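Local structure of catecholate siderophore receptor Fiu (Escherichia coli, 6BPM) at residues G100-G105 against Y128-P133; I341-T346 against E366-T371; D436-E441 against G477-W482. The protein carries iron bound to catecholate siderophores across the outer membrane with energy drawn from TonB, and acts as receptor for microcins M, H47 and E492. All coordinates share one frame; numbering follows the deposited sequence.

In the fold
From the N terminus, interaction 1 closes a loop inside the plug domain, bringing the segment after helix 125-128 back against strand 101-102. The chain then enters the barrel, where interaction 2 pairs the two arms of the hairpin formed by strands 327-354 and 357-386. Interaction 3 follows, closing the longer connection between the neighbouring strands 427-447 and 467-489. The three contacts lie in series, so none nests in or crosses another. In space they converge: R130 of interaction 1 forms a salt bridge with E370 of interaction 2, while G129 and R130 pack on D436 and L479 of interaction 3. The plug thus touches two parts of the same barrel wall, centred about 14 Å apart.

Interaction 1 of 3, residues G100-G105 against Y128-P133; sequences GIRDIG and YGRSAP
In the plug domain of this TonB-dependent receptor, R102 on the edge strand 101-102 meets R130 in the loop after helix 125-128, and their guanidinium groups stack. Their centres lie 4.2 Å apart and the planes are inclined by 27°. The overlap is offset: R102 NE sits over one face of the R130 group, toward its rim, 3.6 Å from R130 NH2. R102 has CG anti to its own backbone nitrogen (chi1 -168°), runs out extended and bends only at chi3, turning NH1 to the loop backbone. There R102 NH1 donates to R130 O over 2.6 Å, in a bent bond of 133° at the hydrogen, with the acceptor out of the guanidinium plane. R102 thus meets R130 twice, by a hydrogen bond to its backbone and a stack on its side chain, while R102 NH2 is hydrogen-bonded to N94 O. At the edge of the R130 guanidinium, I104 CD1 comes to 4.2 Å from R130 NH2. At the start of both segments, the Y128 ring rests by G100, with Y128 CE1 3.7 Å from G100 CA, and the Y128 hydroxyl bonds to D28. The closeness of two like charges is probably eased by E370 of the barrel wall, which forms a salt bridge with R130 and a long, weak ion pair with R102. The arginine pair is consistent with an electrostatic link between plug and barrel.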
loop_
_atom_site.group_PDB
_atom_site.type_symbol
_atom_site.label_atom_id
_atom_site.label_comp_id
_atom_site.label_asym_id
_atom_site.label_seq_id
_atom_site.Cartn_x
_atom_site.Cartn_y
_atom_site.Cartn_z
ATOM N N GLY A 100 -3.478 4.837 12.490
ATOM C CA GLY A 100 -4.676 5.539 12.107
ATOM C C GLY A 100 -4.427 6.928 11.595
ATOM O O GLY A 100 -5.387 7.681 11.417
ATOM N N ILE A 101 -3.166 7.295 11.355
ATOM C CA ILE A 101 -2.817 8.582 10.772
ATOM C C ILE A 101 -2.187 8.337 9.405
ATOM O O ILE A 101 -1.275 7.504 9.272
ATOM C CB ILE A 101 -1.897 9.387 11.701
ATOM C CG1 ILE A 101 -2.665 9.814 12.970
ATOM C CG2 ILE A 101 -1.437 10.645 11.009
ATOM C CD1 ILE A 101 -1.887 9.658 14.262
ATOM N N ARG A 102 -2.682 9.057 8.390
ATOM C CA ARG A 102 -2.292 8.806 7.000
ATOM C C ARG A 102 -0.792 8.980 6.795
ATOM O O ARG A 102 -0.188 9.921 7.318
ATOM C CB ARG A 102 -3.048 9.747 6.057
ATOM C CG ARG A 102 -2.943 9.371 4.590
ATOM C CD ARG A 102 -3.767 10.339 3.713
ATOM N NE ARG A 102 -5.112 10.574 4.256
ATOM C CZ ARG A 102 -6.148 9.749 4.103
ATOM N NH1 ARG A 102 -7.316 10.052 4.652
ATOM N NH2 ARG A 102 -6.026 8.626 3.400
ATOM N N ASP A 103 -0.186 8.054 6.022
ATOM C CA ASP A 103 1.260 8.059 5.750
ATOM C C ASP A 103 1.527 8.001 4.230
ATOM O O ASP A 103 1.904 6.958 3.688
ATOM C CB ASP A 103 1.942 6.899 6.474
ATOM C CG ASP A 103 3.453 6.857 6.222
ATOM O OD1 ASP A 103 4.066 7.939 6.000
ATOM O OD2 ASP A 103 4.021 5.740 6.231
ATOM N N ILE A 104 1.437 9.149 3.568
ATOM C CA ILE A 104 1.625 9.229 2.125
ATOM C C ILE A 104 3.115 9.229 1.797
ATOM O O ILE A 104 3.899 9.954 2.413
ATOM C CB ILE A 104 0.961 10.496 1.575
ATOM C CG1 ILE A 104 -0.564 10.362 1.591
ATOM C CG2 ILE A 104 1.517 10.818 0.198
ATOM C CD1 ILE A 104 -1.242 11.668 1.295
ATOM N N GLY A 105 3.501 8.438 0.801
ATOM C CA GLY A 105 4.862 8.416 0.309
ATOM C C GLY A 105 5.199 7.169 -0.482
ATOM O O GLY A 105 5.025 6.049 -0.002
ATOM N N TYR A 128 -11.266 6.909 8.445
ATOM C CA TYR A 128 -10.060 7.720 8.404
ATOM C C TYR A 128 -10.188 8.965 7.542
ATOM O O TYR A 128 -9.177 9.600 7.246
ATOM C CB TYR A 128 -8.891 6.860 7.960
ATOM C CG TYR A 128 -8.716 5.644 8.853
ATOM C CD1 TYR A 128 -8.232 5.774 10.144
ATOM C CD2 TYR A 128 -9.036 4.374 8.409
ATOM C CE1 TYR A 128 -8.068 4.668 10.970
ATOM C CE2 TYR A 128 -8.877 3.263 9.230
ATOM C CZ TYR A 128 -8.389 3.418 10.503
ATOM O OH TYR A 128 -8.230 2.322 11.318
ATOM N N GLY A 129 -11.394 9.336 7.142
ATOM C CA GLY A 129 -11.599 10.501 6.305
ATOM C C GLY A 129 -11.621 10.120 4.834
ATOM O O GLY A 129 -12.029 9.004 4.490
ATOM N N ARG A 130 -11.185 11.028 3.957
ATOM C CA ARG A 130 -11.087 10.681 2.544
ATOM C C ARG A 130 -10.214 9.443 2.374
ATOM O O ARG A 130 -9.325 9.173 3.181
ATOM C CB ARG A 130 -10.539 11.859 1.738
ATOM C CG ARG A 130 -9.148 12.281 2.152
ATOM C CD ARG A 130 -8.575 13.442 1.340
ATOM N NE ARG A 130 -7.254 13.750 1.881
ATOM C CZ ARG A 130 -6.150 13.085 1.575
ATOM N NH1 ARG A 130 -6.201 12.070 0.712
ATOM N NH2 ARG A 130 -4.997 13.427 2.137
ATOM N N SER A 131 -10.536 8.639 1.366
ATOM C CA SER A 131 -9.757 7.444 1.072
ATOM C C SER A 131 -10.014 7.050 -0.376
ATOM O O SER A 131 -10.926 7.563 -1.029
ATOM C CB SER A 131 -10.085 6.284 2.037
ATOM O OG SER A 131 -11.230 5.553 1.651
ATOM N N ALA A 132 -9.171 6.152 -0.878
ATOM C CA ALA A 132 -9.436 5.505 -2.144
ATOM C C ALA A 132 -10.647 4.580 -1.992
ATOM O O ALA A 132 -10.984 4.160 -0.881
ATOM C CB ALA A 132 -8.208 4.728 -2.610
ATOM N N PRO A 133 -11.350 4.291 -3.090
ATOM C CA PRO A 133 -12.578 3.468 -3.008
ATOM C C PRO A 133 -12.274 1.978 -2.919
ATOM O O PRO A 133 -12.751 1.172 -3.713
ATOM C CB PRO A 133 -13.321 3.846 -4.297
ATOM C CG PRO A 133 -12.251 4.261 -5.260
ATOM C CD PRO A 133 -11.161 4.912 -4.413
#

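Interaction 2 of 3, residues I341-T346 against E366-T371; sequences ILTNQT and EFTRET. With POG ((20S)-2,5,8,11,14,17-hexamethyl-3,6,9,12,15,18-hexaoxahenicosane-1,20-diol), chain E.
T343 and T368 face each other in two antiparallel strand segments whose axes approach to 4.7 Å at 176°. On their face, which is turned to the plug, the side chains are closely packed. T368 OG1 donates to T343 OG1 over 2.8 Å, the T343 hydroxyl being brought alongside by a chi1 of -171°, which puts it opposite the backbone nitrogen. I341 and E370 lie side by side, I341 CG1 touching E370 CG at 3.5 Å, while the E370 carboxylate reaches R130 of the plug. The Q345 amide stacks on the E366 carboxylate with planes 12° apart, and Q345 CG is 3.3 Å from E366 CG. An alanine in place of E366 would probably strip the Q345 amide of its stacking partner and take from R434 one of its two carboxylates, D436 remaining. The other face, with L342, N344, F367 and R369, is looser: a polypropylene glycol chain lies across it, its C21 3.6 Å from L342 CD2, and R369 leads away to D411. Between the faces, straight backbone bonds such as R369 N to L342 O, 2.7 Å, link the strands. This is the alternating pattern of a β-hairpin in a transmembrane β-barrel.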
loop_
_atom_site.group_PDB
_atom_site.type_symbol
_atom_site.label_atom_id
_atom_site.label_comp_id
_atom_site.label_asym_id
_atom_site.label_seq_id
_atom_site.Cartn_x
_atom_site.Cartn_y
_atom_site.Cartn_z
ATOM N N ILE A 341 2.870 15.708 7.364
ATOM C CA ILE A 341 1.581 15.756 8.043
ATOM C C ILE A 341 1.808 16.227 9.483
ATOM O O ILE A 341 2.731 15.762 10.167
ATOM C CB ILE A 341 0.838 14.391 7.970
ATOM C CG1 ILE A 341 -0.615 14.520 8.373
ATOM C CG2 ILE A 341 1.420 13.311 8.871
ATOM C CD1 ILE A 341 -1.398 13.280 8.009
ATOM N N LEU A 342 0.980 17.171 9.927
ATOM C CA LEU A 342 0.867 17.558 11.329
ATOM C C LEU A 342 -0.592 17.374 11.731
ATOM O O LEU A 342 -1.486 17.901 11.059
ATOM C CB LEU A 342 1.317 19.012 11.550
ATOM C CG LEU A 342 1.157 19.655 12.944
ATOM C CD1 LEU A 342 1.917 18.863 14.008
ATOM C CD2 LEU A 342 1.578 21.153 12.973
ATOM N N THR A 343 -0.840 16.604 12.797
ATOM C CA THR A 343 -2.215 16.293 13.176
ATOM C C THR A 343 -2.371 16.116 14.686
ATOM O O THR A 343 -1.474 15.621 15.378
ATOM C CB THR A 343 -2.717 15.021 12.480
ATOM O OG1 THR A 343 -4.131 14.874 12.708
ATOM C CG2 THR A 343 -1.973 13.801 13.030
ATOM N N ASN A 344 -3.556 16.484 15.173
ATOM C CA ASN A 344 -3.958 16.276 16.557
ATOM C C ASN A 344 -5.335 15.620 16.590
ATOM O O ASN A 344 -6.296 16.165 16.032
ATOM C CB ASN A 344 -3.979 17.597 17.320
ATOM C CG ASN A 344 -4.201 17.399 18.788
ATOM O OD1 ASN A 344 -3.312 16.930 19.490
ATOM N ND2 ASN A 344 -5.382 17.751 19.266
ATOM N N GLN A 345 -5.433 14.456 17.233
ATOM C CA GLN A 345 -6.686 13.703 17.315
ATOM C C GLN A 345 -7.075 13.413 18.760
ATOM O O GLN A 345 -6.294 12.812 19.505
ATOM C CB GLN A 345 -6.560 12.393 16.548
ATOM C CG GLN A 345 -6.460 12.617 15.073
ATOM C CD GLN A 345 -6.096 11.358 14.333
ATOM O OE1 GLN A 345 -5.874 10.308 14.944
ATOM N NE2 GLN A 345 -6.043 11.449 13.002
ATOM N N THR A 346 -8.300 13.794 19.125
ATOM C CA THR A 346 -8.925 13.483 20.415
ATOM C C THR A 346 -9.988 12.394 20.230
ATOM O O THR A 346 -10.880 12.529 19.382
ATOM C CB THR A 346 -9.606 14.714 21.011
ATOM O OG1 THR A 346 -8.675 15.801 21.106
ATOM C CG2 THR A 346 -10.132 14.395 22.397
ATOM N N GLU A 366 -10.609 15.857 15.007
ATOM C CA GLU A 366 -9.280 15.787 14.415
ATOM C C GLU A 366 -8.969 17.076 13.671
ATOM O O GLU A 366 -9.818 17.603 12.946
ATOM C CB GLU A 366 -9.166 14.572 13.492
ATOM C CG GLU A 366 -9.616 13.275 14.184
ATOM C CD GLU A 366 -9.477 12.021 13.324
ATOM O OE1 GLU A 366 -9.480 10.907 13.896
ATOM O OE2 GLU A 366 -9.328 12.146 12.091
ATOM N N PHE A 367 -7.772 17.607 13.912
ATOM C CA PHE A 367 -7.198 18.725 13.172
ATOM C C PHE A 367 -5.960 18.215 12.447
ATOM O O PHE A 367 -5.135 17.509 13.043
ATOM C CB PHE A 367 -6.825 19.878 14.086
ATOM C CG PHE A 367 -7.908 20.271 15.036
ATOM C CD1 PHE A 367 -8.153 19.526 16.164
ATOM C CD2 PHE A 367 -8.683 21.386 14.793
ATOM C CE1 PHE A 367 -9.150 19.886 17.028
ATOM C CE2 PHE A 367 -9.676 21.749 15.659
ATOM C CZ PHE A 367 -9.912 21.006 16.774
ATOM N N THR A 368 -5.855 18.528 11.155
ATOM C CA THR A 368 -4.794 17.971 10.326
ATOM C C THR A 368 -4.329 19.003 9.309
ATOM O O THR A 368 -5.151 19.707 8.716
ATOM C CB THR A 368 -5.287 16.687 9.625
ATOM O OG1 THR A 368 -5.817 15.803 10.622
ATOM C CG2 THR A 368 -4.171 15.969 8.913
ATOM N N ARG A 369 -3.013 19.101 9.123
ATOM C CA ARG A 369 -2.450 19.827 7.993
ATOM C C ARG A 369 -1.551 18.885 7.208
ATOM O O ARG A 369 -0.660 18.245 7.776
ATOM C CB ARG A 369 -1.681 21.070 8.420
ATOM C CG ARG A 369 -0.826 21.632 7.318
ATOM C CD ARG A 369 -0.450 23.080 7.562
ATOM N NE ARG A 369 -1.622 23.948 7.529
ATOM C CZ ARG A 369 -1.563 25.273 7.471
ATOM N NH1 ARG A 369 -0.383 25.876 7.427
ATOM N NH2 ARG A 369 -2.677 25.995 7.443
ATOM N N GLU A 370 -1.805 18.789 5.907
ATOM C CA GLU A 370 -1.071 17.900 5.021
ATOM C C GLU A 370 -0.474 18.711 3.888
ATOM O O GLU A 370 -1.179 19.499 3.244
ATOM C CB GLU A 370 -1.976 16.819 4.465
ATOM C CG GLU A 370 -2.089 15.640 5.368
ATOM C CD GLU A 370 -3.326 14.856 5.072
ATOM O OE1 GLU A 370 -3.199 13.805 4.405
ATOM O OE2 GLU A 370 -4.422 15.326 5.452
ATOM N N THR A 371 0.818 18.536 3.654
ATOM C CA THR A 371 1.474 19.294 2.604
ATOM C C THR A 371 2.326 18.376 1.741
ATOM O O THR A 371 2.921 17.403 2.215
ATOM C CB THR A 371 2.331 20.419 3.183
ATOM O OG1 THR A 371 3.460 19.850 3.845
ATOM C CG2 THR A 371 1.512 21.219 4.204
HETATM O OH POG E . -17.285 26.320 0.710
HETATM C C2 POG E . -17.748 25.477 1.731
HETATM C C1 POG E . -19.256 25.648 1.925
HETATM C C3 POG E . -17.019 25.815 3.031
HETATM O O2 POG E . -16.177 24.748 3.362
HETATM C C5 POG E . -15.666 24.789 4.661
HETATM O O1 POG E . -1.921 19.666 14.621
HETATM C C4 POG E . -2.605 19.991 13.443
HETATM C C6 POG E . -2.995 21.467 13.467
HETATM O O3 POG E . -3.532 21.824 12.221
HETATM C C7 POG E . -3.672 23.202 11.981
HETATM C C8 POG E . -5.057 23.576 11.434
HETATM O O4 POG E . -5.624 22.564 10.626
HETATM C C9 POG E . -6.739 22.870 9.817
HETATM C C10 POG E . -8.065 23.046 10.578
HETATM O O5 POG E . -9.078 22.953 9.597
HETATM C C11 POG E . -10.222 23.768 9.541
HETATM C C12 POG E . -10.170 24.636 8.286
HETATM O O6 POG E . -10.537 23.838 7.206
HETATM C C13 POG E . -11.230 24.536 6.221
HETATM C C14 POG E . -12.732 24.310 6.407
HETATM O O7 POG E . -13.378 24.780 5.254
HETATM C C15 POG E . -14.380 23.972 4.706
HETATM C C16 POG E . -16.673 24.183 5.631
HETATM C C17 POG E . -13.256 25.054 7.641
HETATM C C18 POG E . -8.788 25.232 7.985
HETATM C C19 POG E . -8.092 24.364 11.358
HETATM C C20 POG E . -4.895 24.930 10.720
HETATM C C21 POG E . -1.754 22.303 13.791
#

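Interaction 3 of 3, residues D436-E441 against G477-W482; sequences DNYHTE and GNLMNW. With POG ((20S)-2,5,8,11,14,17-hexamethyl-3,6,9,12,15,18-hexaoxahenicosane-1,20-diol), chain E.
D436 with L479 and Y438 with G477 form hydrogen-bonded pairs between antiparallel strand segments inclined at 154°, flanking the non-hydrogen-bonded pair N437 and N478. Both strands are neighbouring staves of the 22-stranded β-barrel that is the hallmark of TonB-dependent receptors. D436 N and L479 O are joined at 2.8 Å, and the return bond from L479 N meets a lone pair of D436 O in the carbonyl plane. The Y438 and G477 pair is longer, with 3.1 Å from Y438 N to G477 O. On the face shared by D436, Y438 and L479, turned to the barrel interior, D436 CB packs against L479 CB at 3.7 Å. The D436 carboxylate itself is engaged by R434 in a salt bridge, and L479 also touches P506. Y438 makes the more distinctive contact. With its CG set between the backbone nitrogen and the carbonyl carbon (chi1 72°), the ring folds across the strand boundary and lies over the glycine, a pairing known from antiparallel sheets as aromatic rescue of glycine. On the outer face N437 and N478 point the same way, side by side, next to a bound polypropylene glycol chain; N437 CB lies 3.7 Å from its C14, and H439 CB 3.7 Å from its C13. The glycol also reaches the backbone, its C15 lying 3.3 Å from Y438 O. G477 N sits 3.5 Å from the plane of the Y438 ring, over its centre, while the N-H of G477 is given to the backbone O of Y438.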
loop_
_atom_site.group_PDB
_atom_site.type_symbol
_atom_site.label_atom_id
_atom_site.label_comp_id
_atom_site.label_asym_id
_atom_site.label_seq_id
_atom_site.Cartn_x
_atom_site.Cartn_y
_atom_site.Cartn_z
ATOM N N ASP A 436 -16.257 16.038 7.479
ATOM C CA ASP A 436 -14.934 16.587 7.207
ATOM C C ASP A 436 -15.087 17.960 6.567
ATOM O O ASP A 436 -15.723 18.090 5.514
ATOM C CB ASP A 436 -14.113 15.668 6.300
ATOM C CG ASP A 436 -13.534 14.476 7.037
ATOM O OD1 ASP A 436 -14.322 13.637 7.512
ATOM O OD2 ASP A 436 -12.291 14.371 7.146
ATOM N N ASN A 437 -14.480 18.975 7.182
ATOM C CA ASN A 437 -14.337 20.287 6.568
ATOM C C ASN A 437 -12.892 20.392 6.108
ATOM O O ASN A 437 -11.968 20.207 6.906
ATOM C CB ASN A 437 -14.676 21.420 7.533
ATOM C CG ASN A 437 -16.144 21.483 7.862
ATOM O OD1 ASN A 437 -16.990 21.177 7.027
ATOM N ND2 ASN A 437 -16.460 21.899 9.083
ATOM N N TYR A 438 -12.698 20.622 4.815
ATOM C CA TYR A 438 -11.372 20.660 4.234
ATOM C C TYR A 438 -11.231 21.920 3.400
ATOM O O TYR A 438 -12.204 22.431 2.841
ATOM C CB TYR A 438 -11.089 19.408 3.378
ATOM C CG TYR A 438 -11.839 19.341 2.061
ATOM C CD1 TYR A 438 -11.285 19.846 0.896
ATOM C CD2 TYR A 438 -13.101 18.767 1.987
ATOM C CE1 TYR A 438 -11.967 19.777 -0.312
ATOM C CE2 TYR A 438 -13.792 18.703 0.791
ATOM C CZ TYR A 438 -13.225 19.210 -0.354
ATOM O OH TYR A 438 -13.915 19.141 -1.546
ATOM N N HIS A 439 -10.007 22.435 3.361
ATOM C CA HIS A 439 -9.595 23.443 2.396
ATOM C C HIS A 439 -8.335 22.914 1.745
ATOM O O HIS A 439 -7.424 22.469 2.452
ATOM C CB HIS A 439 -9.339 24.786 3.051
ATOM C CG HIS A 439 -8.965 25.863 2.084
ATOM N ND1 HIS A 439 -9.772 26.228 1.028
ATOM C CD2 HIS A 439 -7.874 26.661 2.017
ATOM C CE1 HIS A 439 -9.198 27.207 0.356
ATOM N NE2 HIS A 439 -8.042 27.484 0.931
ATOM N N THR A 440 -8.307 22.892 0.411
ATOM C CA THR A 440 -7.140 22.442 -0.339
ATOM C C THR A 440 -6.610 23.581 -1.197
ATOM O O THR A 440 -7.388 24.325 -1.801
ATOM C CB THR A 440 -7.462 21.230 -1.230
ATOM O OG1 THR A 440 -7.869 20.137 -0.406
ATOM C CG2 THR A 440 -6.221 20.793 -1.988
ATOM N N GLU A 441 -5.284 23.726 -1.229
ATOM C CA GLU A 441 -4.608 24.723 -2.056
ATOM C C GLU A 441 -3.552 24.032 -2.899
ATOM O O GLU A 441 -2.785 23.207 -2.385
ATOM C CB GLU A 441 -3.948 25.799 -1.233
ATOM C CG GLU A 441 -4.880 26.664 -0.451
ATOM C CD GLU A 441 -4.145 27.778 0.242
ATOM O OE1 GLU A 441 -3.159 27.481 0.943
ATOM O OE2 GLU A 441 -4.546 28.943 0.082
ATOM N N GLY A 477 -14.584 22.270 0.928
ATOM C CA GLY A 477 -15.722 21.384 0.847
ATOM C C GLY A 477 -16.034 20.667 2.141
ATOM O O GLY A 477 -15.310 20.748 3.137
ATOM N N ASN A 478 -17.141 19.943 2.083
ATOM C CA ASN A 478 -17.639 19.129 3.170
ATOM C C ASN A 478 -17.646 17.682 2.714
ATOM O O ASN A 478 -17.807 17.388 1.529
ATOM C CB ASN A 478 -19.048 19.567 3.565
ATOM C CG ASN A 478 -19.044 20.905 4.269
ATOM O OD1 ASN A 478 -18.924 20.958 5.486
ATOM N ND2 ASN A 478 -19.143 21.995 3.510
ATOM N N LEU A 479 -17.376 16.783 3.642
ATOM C CA LEU A 479 -17.517 15.357 3.398
ATOM C C LEU A 479 -18.376 14.813 4.528
ATOM O O LEU A 479 -17.906 14.711 5.670
ATOM C CB LEU A 479 -16.167 14.647 3.369
ATOM C CG LEU A 479 -15.158 14.921 2.277
ATOM C CD1 LEU A 479 -13.989 13.984 2.514
ATOM C CD2 LEU A 479 -15.779 14.711 0.908
ATOM N N MET A 480 -19.602 14.409 4.209
ATOM C CA MET A 480 -20.469 13.761 5.179
ATOM C C MET A 480 -20.520 12.284 4.819
ATOM O O MET A 480 -20.841 11.928 3.679
ATOM C CB MET A 480 -21.860 14.382 5.202
ATOM C CG MET A 480 -21.863 15.862 5.534
ATOM S SD MET A 480 -23.403 16.703 5.096
ATOM C CE MET A 480 -22.906 18.428 5.184
ATOM N N ASN A 481 -20.151 11.434 5.775
ATOM C CA ASN A 481 -20.060 9.996 5.572
ATOM C C ASN A 481 -20.773 9.258 6.695
ATOM O O ASN A 481 -20.992 9.791 7.786
ATOM C CB ASN A 481 -18.607 9.519 5.514
ATOM C CG ASN A 481 -17.907 9.980 4.272
ATOM O OD1 ASN A 481 -18.375 9.733 3.165
ATOM N ND2 ASN A 481 -16.772 10.641 4.441
ATOM N N TRP A 482 -21.116 8.002 6.427
ATOM C CA TRP A 482 -21.781 7.229 7.456
ATOM C C TRP A 482 -21.715 5.752 7.117
ATOM O O TRP A 482 -21.397 5.362 5.990
ATOM C CB TRP A 482 -23.215 7.695 7.642
ATOM C CG TRP A 482 -23.987 7.595 6.406
ATOM C CD1 TRP A 482 -24.019 8.497 5.379
ATOM C CD2 TRP A 482 -24.861 6.532 6.041
ATOM N NE1 TRP A 482 -24.863 8.054 4.399
ATOM C CE2 TRP A 482 -25.391 6.849 4.777
ATOM C CE3 TRP A 482 -25.246 5.339 6.659
ATOM C CZ2 TRP A 482 -26.289 6.020 4.120
ATOM C CZ3 TRP A 482 -26.136 4.521 6.011
ATOM C CH2 TRP A 482 -26.651 4.864 4.752
HETATM O OH POG E . -17.285 26.320 0.710
HETATM C C2 POG E . -17.748 25.477 1.731
HETATM C C1 POG E . -19.256 25.648 1.925
HETATM C C3 POG E . -17.019 25.815 3.031
HETATM O O2 POG E . -16.177 24.748 3.362
HETATM C C5 POG E . -15.666 24.789 4.661
HETATM O O1 POG E . -1.921 19.666 14.621
HETATM C C4 POG E . -2.605 19.991 13.443
HETATM C C6 POG E . -2.995 21.467 13.467
HETATM O O3 POG E . -3.532 21.824 12.221
HETATM C C7 POG E . -3.672 23.202 11.981
HETATM C C8 POG E . -5.057 23.576 11.434
HETATM O O4 POG E . -5.624 22.564 10.626
HETATM C C9 POG E . -6.739 22.870 9.817
HETATM C C10 POG E . -8.065 23.046 10.578
HETATM O O5 POG E . -9.078 22.953 9.597
HETATM C C11 POG E . -10.222 23.768 9.541
HETATM C C12 POG E . -10.170 24.636 8.286
HETATM O O6 POG E . -10.537 23.838 7.206
HETATM C C13 POG E . -11.230 24.536 6.221
HETATM C C14 POG E . -12.732 24.310 6.407
HETATM O O7 POG E . -13.378 24.780 5.254
HETATM C C15 POG E . -14.380 23.972 4.706
HETATM C C16 POG E . -16.673 24.183 5.631
HETATM C C17 POG E . -13.256 25.054 7.641
HETATM C C18 POG E . -8.788 25.232 7.985
HETATM C C19 POG E . -8.092 24.364 11.358
HETATM C C20 POG E . -4.895 24.930 10.720
HETATM C C21 POG E . -1.754 22.303 13.791
#